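Local coordinates for protein nitrilotriacetate monooxygenase component B (Bacillus cereus ATCC 14579, PDB 3BPK) that probably binds FMN and acts as a flavin-dependent oxidoreductase of the flavoredoxin family, as the reductase component of a monooxygenase system, at residues B[57-66]-B[153-162]; B[82-93]-B[129-140]. All coordinates share one frame; numbering follows the deposited sequence. Where two conformers were deposited one is given.

Interaction 1 of 2, residues B[57-66]-B[153-162]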
loop_
_atom_site.group_PDB
_atom_site.type_symbol
_atom_site.label_atom_id
_atom_site.label_comp_id
_atom_site.label_asym_id
_atom_site.label_seq_id
_atom_site.Cartn_x
_atom_site.Cartn_y
_atom_site.Cartn_z
ATOM N N PRO B 57 -2.958 -8.314 15.310
ATOM C CA PRO B 57 -1.963 -7.404 15.882
ATOM C C PRO B 57 -1.544 -6.431 14.756
ATOM O O PRO B 57 -2.028 -6.590 13.635
ATOM C CB PRO B 57 -0.819 -8.345 16.247
ATOM C CG PRO B 57 -0.872 -9.410 15.195
ATOM C CD PRO B 57 -2.361 -9.620 14.932
ATOM N N PRO B 58 -0.748 -5.406 15.063
ATOM C CA PRO B 58 -0.336 -4.457 14.001
ATOM C C PRO B 58 0.512 -5.164 12.962
ATOM O O PRO B 58 1.605 -5.635 13.282
ATOM C CB PRO B 58 0.422 -3.356 14.777
ATOM C CG PRO B 58 0.782 -3.961 16.076
ATOM C CD PRO B 58 -0.278 -4.982 16.405
ATOM N N LEU B 59 -0.031 -5.260 11.737
ATOM C CA LEU B 59 0.641 -5.930 10.612
ATOM C C LEU B 59 0.775 -4.945 9.457
ATOM O O LEU B 59 -0.142 -4.149 9.202
ATOM C CB LEU B 59 -0.136 -7.152 10.111
ATOM C CG LEU B 59 -0.333 -8.308 11.094
ATOM C CD1 LEU B 59 -1.217 -9.407 10.471
ATOM C CD2 LEU B 59 0.992 -8.889 11.574
ATOM N N ILE B 60 1.944 -4.985 8.797
ATOM C CA ILE B 60 2.235 -4.119 7.638
ATOM C C ILE B 60 2.774 -4.984 6.505
ATOM O O ILE B 60 3.190 -6.137 6.726
ATOM C CB ILE B 60 3.208 -2.973 7.977
ATOM C CG1 ILE B 60 4.572 -3.512 8.407
ATOM C CG2 ILE B 60 2.615 -2.110 9.115
ATOM C CD1 ILE B 60 5.497 -3.933 7.277
ATOM N N SER B 61 2.715 -4.452 5.287
ATOM C CA SER B 61 3.255 -5.191 4.123
ATOM C C SER B 61 4.223 -4.344 3.330
ATOM O O SER B 61 4.027 -3.128 3.181
ATOM C CB SER B 61 2.116 -5.625 3.194
ATOM O OG SER B 61 1.327 -4.509 2.789
ATOM N N VAL B 62 5.250 -5.003 2.783
ATOM C CA VAL B 62 6.169 -4.319 1.863
ATOM C C VAL B 62 6.465 -5.330 0.759
ATOM O O VAL B 62 6.907 -6.447 1.045
ATOM C CB VAL B 62 7.497 -3.961 2.554
ATOM C CG1 VAL B 62 8.438 -3.267 1.575
ATOM C CG2 VAL B 62 7.261 -3.054 3.747
ATOM N N SER B 63 6.175 -4.961 -0.488
ATOM C CA SER B 63 6.482 -5.870 -1.597
ATOM C C SER B 63 7.854 -5.539 -2.167
ATOM O O SER B 63 8.078 -4.409 -2.634
ATOM C CB SER B 63 5.390 -5.810 -2.662
ATOM O OG SER B 63 5.650 -6.778 -3.651
ATOM N N VAL B 64 8.774 -6.494 -2.074
ATOM C CA VAL B 64 10.171 -6.278 -2.486
ATOM C C VAL B 64 10.409 -7.077 -3.782
ATOM O O VAL B 64 10.218 -8.297 -3.809
ATOM C CB VAL B 64 11.152 -6.759 -1.386
ATOM C CG1 VAL B 64 12.628 -6.548 -1.830
ATOM C CG2 VAL B 64 10.881 -5.977 -0.093
ATOM N N GLN B 65 10.790 -6.387 -4.847
ATOM C CA GLN B 65 10.919 -7.080 -6.151
ATOM C C GLN B 65 12.145 -7.978 -6.139
ATOM O O GLN B 65 13.143 -7.669 -5.470
ATOM C CB GLN B 65 11.011 -6.063 -7.299
ATOM C CG GLN B 65 9.785 -5.121 -7.374
ATOM C CD GLN B 65 8.432 -5.885 -7.350
ATOM O OE1 GLN B 65 8.151 -6.741 -8.228
ATOM N NE2 GLN B 65 7.589 -5.573 -6.358
ATOM N N ARG B 66 12.093 -9.063 -6.919
ATOM C CA ARG B 66 13.253 -9.943 -7.114
ATOM C C ARG B 66 14.037 -9.440 -8.317
ATOM O O ARG B 66 13.558 -8.572 -9.057
ATOM C CB ARG B 66 12.805 -11.385 -7.319
ATOM C CG ARG B 66 12.192 -12.014 -6.077
ATOM C CD ARG B 66 12.387 -13.485 -6.110
ATOM N NE ARG B 66 11.759 -14.143 -4.989
ATOM C CZ ARG B 66 11.785 -15.457 -4.755
ATOM N NH1 ARG B 66 12.444 -16.289 -5.580
ATOM N NH2 ARG B 66 11.151 -15.943 -3.702
ATOM N N PRO B 153 9.668 -16.205 -9.260
ATOM C CA PRO B 153 8.731 -15.156 -8.756
ATOM C C PRO B 153 9.210 -13.743 -9.079
ATOM O O PRO B 153 10.421 -13.509 -9.174
ATOM C CB PRO B 153 8.728 -15.391 -7.236
ATOM C CG PRO B 153 9.132 -16.895 -7.084
ATOM C CD PRO B 153 10.168 -17.064 -8.158
ATOM N N ALA B 154 8.276 -12.795 -9.198
ATOM C CA ALA B 154 8.623 -11.414 -9.503
ATOM C C ALA B 154 8.977 -10.665 -8.217
ATOM O O ALA B 154 9.646 -9.629 -8.263
ATOM C CB ALA B 154 7.450 -10.706 -10.152
ATOM N N CYS B 155 8.426 -11.123 -7.088
ATOM C CA CYS B 155 8.590 -10.349 -5.836
ATOM C C CYS B 155 8.339 -11.211 -4.628
ATOM O O CYS B 155 7.902 -12.349 -4.752
ATOM C CB CYS B 155 7.603 -9.169 -5.812
ATOM S SG CYS B 155 5.878 -9.685 -5.581
ATOM N N ASP B 156 8.630 -10.672 -3.437
ATOM C CA ASP B 156 8.241 -11.295 -2.182
ATOM C C ASP B 156 7.496 -10.243 -1.416
ATOM O O ASP B 156 8.030 -9.143 -1.175
ATOM C CB ASP B 156 9.468 -11.741 -1.383
ATOM C CG ASP B 156 10.230 -12.830 -2.118
ATOM O OD1 ASP B 156 9.793 -13.993 -1.999
ATOM O OD2 ASP B 156 11.160 -12.467 -2.883
ATOM N N LEU B 157 6.271 -10.595 -1.046
ATOM C CA LEU B 157 5.461 -9.684 -0.237
ATOM C C LEU B 157 5.760 -10.016 1.219
ATOM O O LEU B 157 5.434 -11.120 1.689
ATOM C CB LEU B 157 3.986 -9.883 -0.570
ATOM C CG LEU B 157 3.017 -8.928 0.106
ATOM C CD1 LEU B 157 3.293 -7.498 -0.221
ATOM C CD2 LEU B 157 1.580 -9.289 -0.327
ATOM N N LEU B 158 6.403 -9.076 1.919
ATOM C CA LEU B 158 6.817 -9.303 3.315
ATOM C C LEU B 158 5.703 -8.811 4.202
ATOM O O LEU B 158 5.308 -7.648 4.104
ATOM C CB LEU B 158 8.090 -8.526 3.638
ATOM C CG LEU B 158 9.277 -8.856 2.687
ATOM C CD1 LEU B 158 10.499 -8.025 3.152
ATOM C CD2 LEU B 158 9.615 -10.377 2.586
ATOM N N ILE B 159 5.216 -9.692 5.077
ATOM C CA ILE B 159 4.223 -9.299 6.078
ATOM C C ILE B 159 4.952 -9.164 7.413
ATOM O O ILE B 159 5.527 -10.145 7.911
ATOM C CB ILE B 159 3.087 -10.360 6.217
ATOM C CG1 ILE B 159 2.427 -10.656 4.845
ATOM C CG2 ILE B 159 2.049 -9.891 7.228
ATOM C CD1 ILE B 159 1.892 -9.405 4.114
ATOM N N GLY B 160 4.982 -7.949 7.966
ATOM C CA GLY B 160 5.741 -7.704 9.194
ATOM C C GLY B 160 4.765 -7.433 10.318
ATOM O O GLY B 160 3.727 -6.776 10.118
ATOM N N ARG B 161 5.078 -7.970 11.495
ATOM C CA ARG B 161 4.306 -7.671 12.692
ATOM C C ARG B 161 5.093 -6.675 13.508
ATOM O O ARG B 161 6.242 -6.931 13.832
ATOM C CB ARG B 161 4.048 -8.951 13.515
ATOM C CG ARG B 161 3.365 -8.681 14.858
ATOM C CD ARG B 161 2.797 -9.959 15.490
ATOM N NE ARG B 161 3.844 -10.923 15.829
ATOM C CZ ARG B 161 4.513 -10.959 16.981
ATOM N NH1 ARG B 161 4.261 -10.067 17.943
ATOM N NH2 ARG B 161 5.434 -11.906 17.177
ATOM N N VAL B 162 4.460 -5.535 13.807
ATOM C CA VAL B 162 5.133 -4.487 14.598
ATOM C C VAL B 162 5.214 -4.944 16.055
ATOM O O VAL B 162 4.181 -5.278 16.681
ATOM C CB VAL B 162 4.377 -3.134 14.524
ATOM C CG1 VAL B 162 5.105 -2.049 15.355
ATOM C CG2 VAL B 162 4.186 -2.699 13.073
HETATM O O HOH W 1 12.393 -10.085 -2.920
HETATM O O HOH W 2 11.033 -9.115 -10.826
#

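Interaction 2 of 2, residues B[82-93]-B[129-140]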
loop_
_atom_site.group_PDB
_atom_site.type_symbol
_atom_site.label_atom_id
_atom_site.label_comp_id
_atom_site.label_asym_id
_atom_site.label_seq_id
_atom_site.Cartn_x
_atom_site.Cartn_y
_atom_site.Cartn_z
ATOM N N GLY B 82 14.558 -12.937 10.433
ATOM C CA GLY B 82 13.163 -12.862 10.866
ATOM C C GLY B 82 12.773 -11.497 11.429
ATOM O O GLY B 82 11.777 -11.372 12.163
ATOM N N GLU B 83 13.543 -10.467 11.076
ATOM C CA GLU B 83 13.439 -9.129 11.719
ATOM C C GLU B 83 13.823 -8.071 10.710
ATOM O O GLU B 83 14.683 -8.305 9.849
ATOM C CB GLU B 83 14.457 -9.023 12.895
ATOM C CG GLU B 83 14.185 -10.014 14.030
ATOM C CD GLU B 83 15.254 -9.958 15.102
ATOM O OE1 GLU B 83 16.316 -9.371 14.830
ATOM O OE2 GLU B 83 15.001 -10.510 16.194
ATOM N N PHE B 84 13.216 -6.891 10.844
ATOM C CA PHE B 84 13.593 -5.732 10.028
ATOM C C PHE B 84 12.947 -4.509 10.634
ATOM O O PHE B 84 12.016 -4.638 11.445
ATOM C CB PHE B 84 13.197 -5.916 8.532
ATOM C CG PHE B 84 11.724 -6.232 8.294
ATOM C CD1 PHE B 84 10.827 -5.210 7.910
ATOM C CD2 PHE B 84 11.230 -7.547 8.423
ATOM C CE1 PHE B 84 9.470 -5.504 7.660
ATOM C CE2 PHE B 84 9.879 -7.831 8.156
ATOM C CZ PHE B 84 9.012 -6.824 7.784
ATOM N N VAL B 85 13.449 -3.321 10.290
ATOM C CA VAL B 85 12.807 -2.101 10.816
ATOM C C VAL B 85 12.183 -1.320 9.659
ATOM O O VAL B 85 12.847 -1.096 8.623
ATOM C CB VAL B 85 13.836 -1.196 11.564
ATOM C CG1 VAL B 85 13.159 0.078 12.154
ATOM C CG2 VAL B 85 14.520 -1.964 12.732
ATOM N N VAL B 86 10.949 -0.849 9.866
ATOM C CA VAL B 86 10.260 -0.042 8.860
ATOM C C VAL B 86 10.179 1.388 9.378
ATOM O O VAL B 86 9.614 1.619 10.465
ATOM C CB VAL B 86 8.843 -0.579 8.578
ATOM C CG1 VAL B 86 8.125 0.387 7.597
ATOM C CG2 VAL B 86 8.931 -1.992 7.997
ATOM N N HIS B 87 10.726 2.333 8.616
ATOM C CA HIS B 87 10.703 3.731 9.008
ATOM C C HIS B 87 9.742 4.478 8.099
ATOM O O HIS B 87 9.681 4.216 6.880
ATOM C CB HIS B 87 12.089 4.382 8.833
ATOM C CG HIS B 87 13.186 3.663 9.553
ATOM N ND1 HIS B 87 13.752 2.502 9.060
ATOM C CD2 HIS B 87 13.863 3.959 10.702
ATOM C CE1 HIS B 87 14.717 2.101 9.887
ATOM N NE2 HIS B 87 14.788 2.955 10.901
ATOM N N ILE B 88 9.017 5.422 8.680
ATOM C CA ILE B 88 8.217 6.353 7.865
ATOM C C ILE B 88 9.176 7.364 7.215
ATOM O O ILE B 88 10.085 7.915 7.866
ATOM C CB ILE B 88 7.202 7.116 8.745
ATOM C CG1 ILE B 88 6.237 6.117 9.410
ATOM C CG2 ILE B 88 6.443 8.178 7.935
ATOM C CD1 ILE B 88 5.540 5.171 8.437
ATOM N N SER B 89 8.995 7.569 5.917
ATOM C CA SER B 89 9.806 8.530 5.149
ATOM C C SER B 89 9.183 9.902 5.209
ATOM O O SER B 89 7.981 10.075 4.986
ATOM C CB SER B 89 9.926 8.085 3.672
ATOM O OG SER B 89 10.498 6.802 3.573
ATOM N N ASP B 90 10.024 10.895 5.468
ATOM C CA ASP B 90 9.521 12.255 5.607
ATOM C C ASP B 90 10.478 13.299 5.029
ATOM O O ASP B 90 11.630 12.974 4.662
ATOM C CB ASP B 90 9.095 12.555 7.064
ATOM C CG ASP B 90 10.266 12.703 8.010
ATOM O OD1 ASP B 90 11.273 13.357 7.641
ATOM O OD2 ASP B 90 10.160 12.175 9.140
ATOM N N GLU B 91 9.992 14.541 4.906
ATOM C CA GLU B 91 10.782 15.591 4.250
ATOM C C GLU B 91 12.133 15.836 4.946
ATOM O O GLU B 91 13.100 16.261 4.275
ATOM C CB GLU B 91 9.989 16.886 4.194
ATOM C CG GLU B 91 8.761 16.816 3.283
ATOM C CD GLU B 91 8.023 18.150 3.142
ATOM O OE1 GLU B 91 8.688 19.226 3.228
ATOM O OE2 GLU B 91 6.784 18.130 2.971
ATOM N N SER B 92 12.232 15.520 6.244
ATOM C CA SER B 92 13.474 15.860 6.998
ATOM C C SER B 92 14.659 14.988 6.606
ATOM O O SER B 92 15.799 15.341 6.876
ATOM C CB SER B 92 13.265 15.783 8.508
ATOM O OG SER B 92 13.109 14.442 8.980
ATOM N N TYR B 93 14.416 13.829 5.993
ATOM C CA TYR B 93 15.550 12.963 5.621
ATOM C C TYR B 93 15.373 12.266 4.271
ATOM O O TYR B 93 16.133 11.364 3.948
ATOM C CB TYR B 93 15.955 11.995 6.761
ATOM C CG TYR B 93 15.072 10.789 7.008
ATOM C CD1 TYR B 93 15.594 9.489 6.851
ATOM C CD2 TYR B 93 13.746 10.931 7.424
ATOM C CE1 TYR B 93 14.824 8.373 7.075
ATOM C CE2 TYR B 93 12.933 9.776 7.644
ATOM C CZ TYR B 93 13.504 8.517 7.470
ATOM O OH TYR B 93 12.762 7.369 7.661
ATOM N N VAL B 129 17.428 3.668 11.946
ATOM C CA VAL B 129 18.158 4.926 11.839
ATOM C C VAL B 129 17.534 6.001 12.730
ATOM O O VAL B 129 16.312 6.121 12.821
ATOM C CB VAL B 129 18.303 5.415 10.379
ATOM C CG1 VAL B 129 19.073 4.376 9.541
ATOM C CG2 VAL B 129 16.946 5.763 9.718
ATOM N N LYS B 130 18.399 6.805 13.354
ATOM C CA LYS B 130 17.969 7.847 14.258
ATOM C C LYS B 130 17.201 8.980 13.570
ATOM O O LYS B 130 16.334 9.599 14.190
ATOM C CB LYS B 130 19.228 8.414 14.965
ATOM C CG LYS B 130 18.930 9.429 16.020
ATOM C CD LYS B 130 20.270 9.903 16.628
ATOM C CE LYS B 130 20.096 11.159 17.480
ATOM N NZ LYS B 130 19.428 10.709 18.712
ATOM N N GLU B 131 17.509 9.230 12.282
ATOM C CA GLU B 131 16.915 10.331 11.546
ATOM C C GLU B 131 15.386 10.221 11.368
ATOM O O GLU B 131 14.711 11.256 11.207
ATOM C CB GLU B 131 17.578 10.496 10.180
ATOM C CG GLU B 131 19.034 11.050 10.227
ATOM C CD GLU B 131 20.111 10.058 10.653
ATOM O OE1 GLU B 131 19.837 8.852 10.791
ATOM O OE2 GLU B 131 21.272 10.524 10.848
ATOM N N ALA B 132 14.827 8.998 11.402
ATOM C CA ALA B 132 13.369 8.863 11.287
ATOM C C ALA B 132 12.636 9.416 12.500
ATOM O O ALA B 132 13.120 9.274 13.643
ATOM C CB ALA B 132 12.997 7.391 11.109
ATOM N N ASN B 133 11.464 10.019 12.259
ATOM C CA ASN B 133 10.593 10.488 13.324
ATOM C C ASN B 133 9.609 9.391 13.794
ATOM O O ASN B 133 9.059 9.458 14.887
ATOM C CB ASN B 133 9.870 11.764 12.863
ATOM C CG ASN B 133 10.838 12.946 12.694
ATOM O OD1 ASN B 133 11.162 13.613 13.676
ATOM N ND2 ASN B 133 11.306 13.199 11.461
ATOM N N ILE B 134 9.355 8.395 12.935
ATOM C CA ILE B 134 8.537 7.255 13.345
ATOM C C ILE B 134 9.201 6.032 12.754
ATOM O O ILE B 134 9.549 5.997 11.552
ATOM C CB ILE B 134 7.067 7.329 12.818
ATOM C CG1 ILE B 134 6.346 8.600 13.311
ATOM C CG2 ILE B 134 6.270 6.018 13.231
ATOM C CD1 ILE B 134 4.947 8.796 12.703
ATOM N N ARG B 135 9.442 5.048 13.604
ATOM C CA ARG B 135 9.899 3.756 13.107
ATOM C C ARG B 135 9.297 2.607 13.874
ATOM O O ARG B 135 8.854 2.750 15.032
ATOM C CB ARG B 135 11.407 3.696 13.071
ATOM C CG ARG B 135 12.077 3.519 14.422
ATOM C CD ARG B 135 13.616 3.488 14.270
ATOM N NE ARG B 135 14.191 2.999 15.515
ATOM C CZ ARG B 135 14.330 3.723 16.634
ATOM N NH1 ARG B 135 14.029 5.016 16.675
ATOM N NH2 ARG B 135 14.791 3.124 17.715
HETATM N N MSE B 136 9.267 1.457 13.215
HETATM C CA MSE B 136 8.577 0.289 13.742
HETATM C C MSE B 136 9.483 -0.910 13.655
HETATM O O MSE B 136 9.927 -1.279 12.566
HETATM C CB MSE B 136 7.339 0.018 12.872
HETATM C CG MSE B 136 6.250 1.118 13.058
HETATM SE SE MSE B 136 4.881 1.035 11.680
HETATM C CE MSE B 136 5.933 1.942 10.326
ATOM N N GLU B 137 9.755 -1.519 14.805
ATOM C CA GLU B 137 10.526 -2.764 14.817
ATOM C C GLU B 137 9.562 -3.840 14.403
ATOM O O GLU B 137 8.449 -3.945 14.979
ATOM C CB GLU B 137 11.047 -3.080 16.217
ATOM C CG GLU B 137 11.992 -2.021 16.767
ATOM C CD GLU B 137 12.489 -2.338 18.178
ATOM O OE1 GLU B 137 12.552 -3.536 18.540
ATOM O OE2 GLU B 137 12.854 -1.368 18.879
ATOM N N CYS B 138 9.977 -4.619 13.393
ATOM C CA CYS B 138 9.112 -5.706 12.911
ATOM C C CYS B 138 9.737 -7.089 13.007
ATOM O O CYS B 138 10.965 -7.255 12.820
ATOM C CB CYS B 138 8.751 -5.480 11.456
ATOM S SG CYS B 138 7.734 -3.994 11.203
ATOM N N VAL B 139 8.872 -8.072 13.265
ATOM C CA VAL B 139 9.264 -9.463 13.017
ATOM C C VAL B 139 8.542 -9.932 11.744
ATOM O O VAL B 139 7.440 -9.455 11.389
ATOM C CB VAL B 139 8.967 -10.414 14.208
ATOM C CG1 VAL B 139 9.754 -9.981 15.455
ATOM C CG2 VAL B 139 7.458 -10.449 14.499
ATOM N N LEU B 140 9.172 -10.864 11.048
ATOM C CA LEU B 140 8.610 -11.316 9.794
ATOM C C LEU B 140 7.544 -12.366 10.089
ATOM O O LEU B 140 7.862 -13.457 10.636
ATOM C CB LEU B 140 9.717 -11.919 8.934
ATOM C CG LEU B 140 9.219 -12.395 7.561
ATOM C CD1 LEU B 140 8.775 -11.212 6.703
ATOM C CD2 LEU B 140 10.275 -13.257 6.829
HETATM O O HOH W 3 9.815 9.563 10.035
HETATM O O HOH W 4 15.377 13.736 10.134
#

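Interaction 1 of 2, residues B[57-66]-B[153-162]
Arg66 and Asp156 close one end of an antiparallel strand pair, 59-65 against 155-162, in the barrel of the flavin reductase-like family, whose members bind FMN. Paired backbone bonds join Ile60 with Gly160, Val62 with Leu158 and Val64 with Asp156. Arg66 can be followed outward. Its CB rests on the backbone oxygens of Pro153 and Ala154, and CG and CD pass along Asp156 OD2. The chain then runs extended from CG to NE, with chi3 at -177°, which carries the guanidinium side-on to the carboxylate. Arg66 NE donates to Asp156 OD2 over 2.8 Å, meeting it on the syn side but somewhat out of plane. Arg66 NH2 reaches the syn lone pair of Asp156 OD1 at 2.9 Å in a nearly straight bond of 174°. The two planes lie only 22° apart, so the paired bonds restrain rotation of both groups. NH1 takes the carbonyl of Gly69. The Pro153 ring covers one guanidinium face, with Pro153 CD 3.5 Å from Arg66 NH1. A water bridges Asp156 OD2 and Val64 O, giving the buried carboxylate a further donor.

Farther along, Leu158 CD1 packs 3.9 Å from Val64 CG2. On the other sheet face, Leu157 CD1 lies against Ser63 CB at 3.6 Å. At the far end Pro57 CG touches Arg161 CD at 3.7 Å; Arg161 NE pairs with Glu141.

Strand 59-65 lies between 155-168 and 42-54, and Ser75 of helix 73-81 packs on Val64, Asp156 and Leu158. Ser63 OG and Gln65 NE2 both bond Val53 O of the second subunit, so the face carrying Ser63 and Gln65 takes part in the dimer contact.

Interaction 2 of 2, residues B[82-93]-B[129-140]
Strands 83-88 and 134-140 run antiparallel, their axes at 161° and 4.6 Å apart at closest approach, with paired backbone bonds at Phe84-Cys138 and Val86-Met136. They are neighbours in the curled antiparallel sheet of the flavin reductase-like fold, a family whose members bind FMN. On the face carrying Phe84, Cys138 CB sits over the ring as a CH-pi contact, 3.9 Å from the ring centroid, while its SG lies obliquely to the ring. Phe84 CE2 also meets Leu140 CD1, the two side chains crossing at about a right angle. Next along this face, the CE methyl of selenomethionine Met136 lies 3.8 Å from Ile88 CD1 and also touches Val86 CG1. Ile88 and Ile134 run side by side.

The opposite face holds His87, where chi1 of -55° puts CG anti to the carbonyl carbon and the ring lies alongside the Arg135 side chain, pointing the same way. His87 NE2 accepts from Val129 N at 2.9 Å, the donor tilted out of the ring plane, while ND1 bonds Phe32 O of strand 28-36. Bonds at both nitrogens fix the turn of the ring. Val129 CG2 covers one face, Ala132 CB meets an edge, and Arg135 CB comes within 3.4 Å of His87 CD2.

Beyond the strands, the turn 129-132 packs against Tyr93, with Glu131 O and Ala132 N over one face of its ring; the Tyr93 hydroxyl donates to Ile88 O. Asp90 forms an Asx turn, OD1 accepting from both N and OG of Ser92. Asp90 OD2 receives Asn133 ND2 at 2.8 Å on the syn side but tilted out of the carboxylate plane, with the carboxylate and amide planes 40° apart.

In the fold
Following the chain from the N terminus, strand 59-65 comes after strands 28-36 and 42-54; the chain then passes through helix 73-81 into strand 83-88. Interaction 2 closes the inner loop when the chain returns along 134-140, after two short helices; interaction 1 closes the outer loop when it reaches 155-162. The inner loop is therefore nested within the outer one. Strands 134-146 and 155-168 follow each other and are sheet neighbours, so the contacts meet directly: Arg161 N lies 2.8 Å from Val139 O, a probable hydrogen bond, and Phe84 CZ packs on Gly160 CA. Together they join four strands adjacent in the sheet, in the order 59-65, 155-168, 134-146, 83-88, and both touch the second subunit.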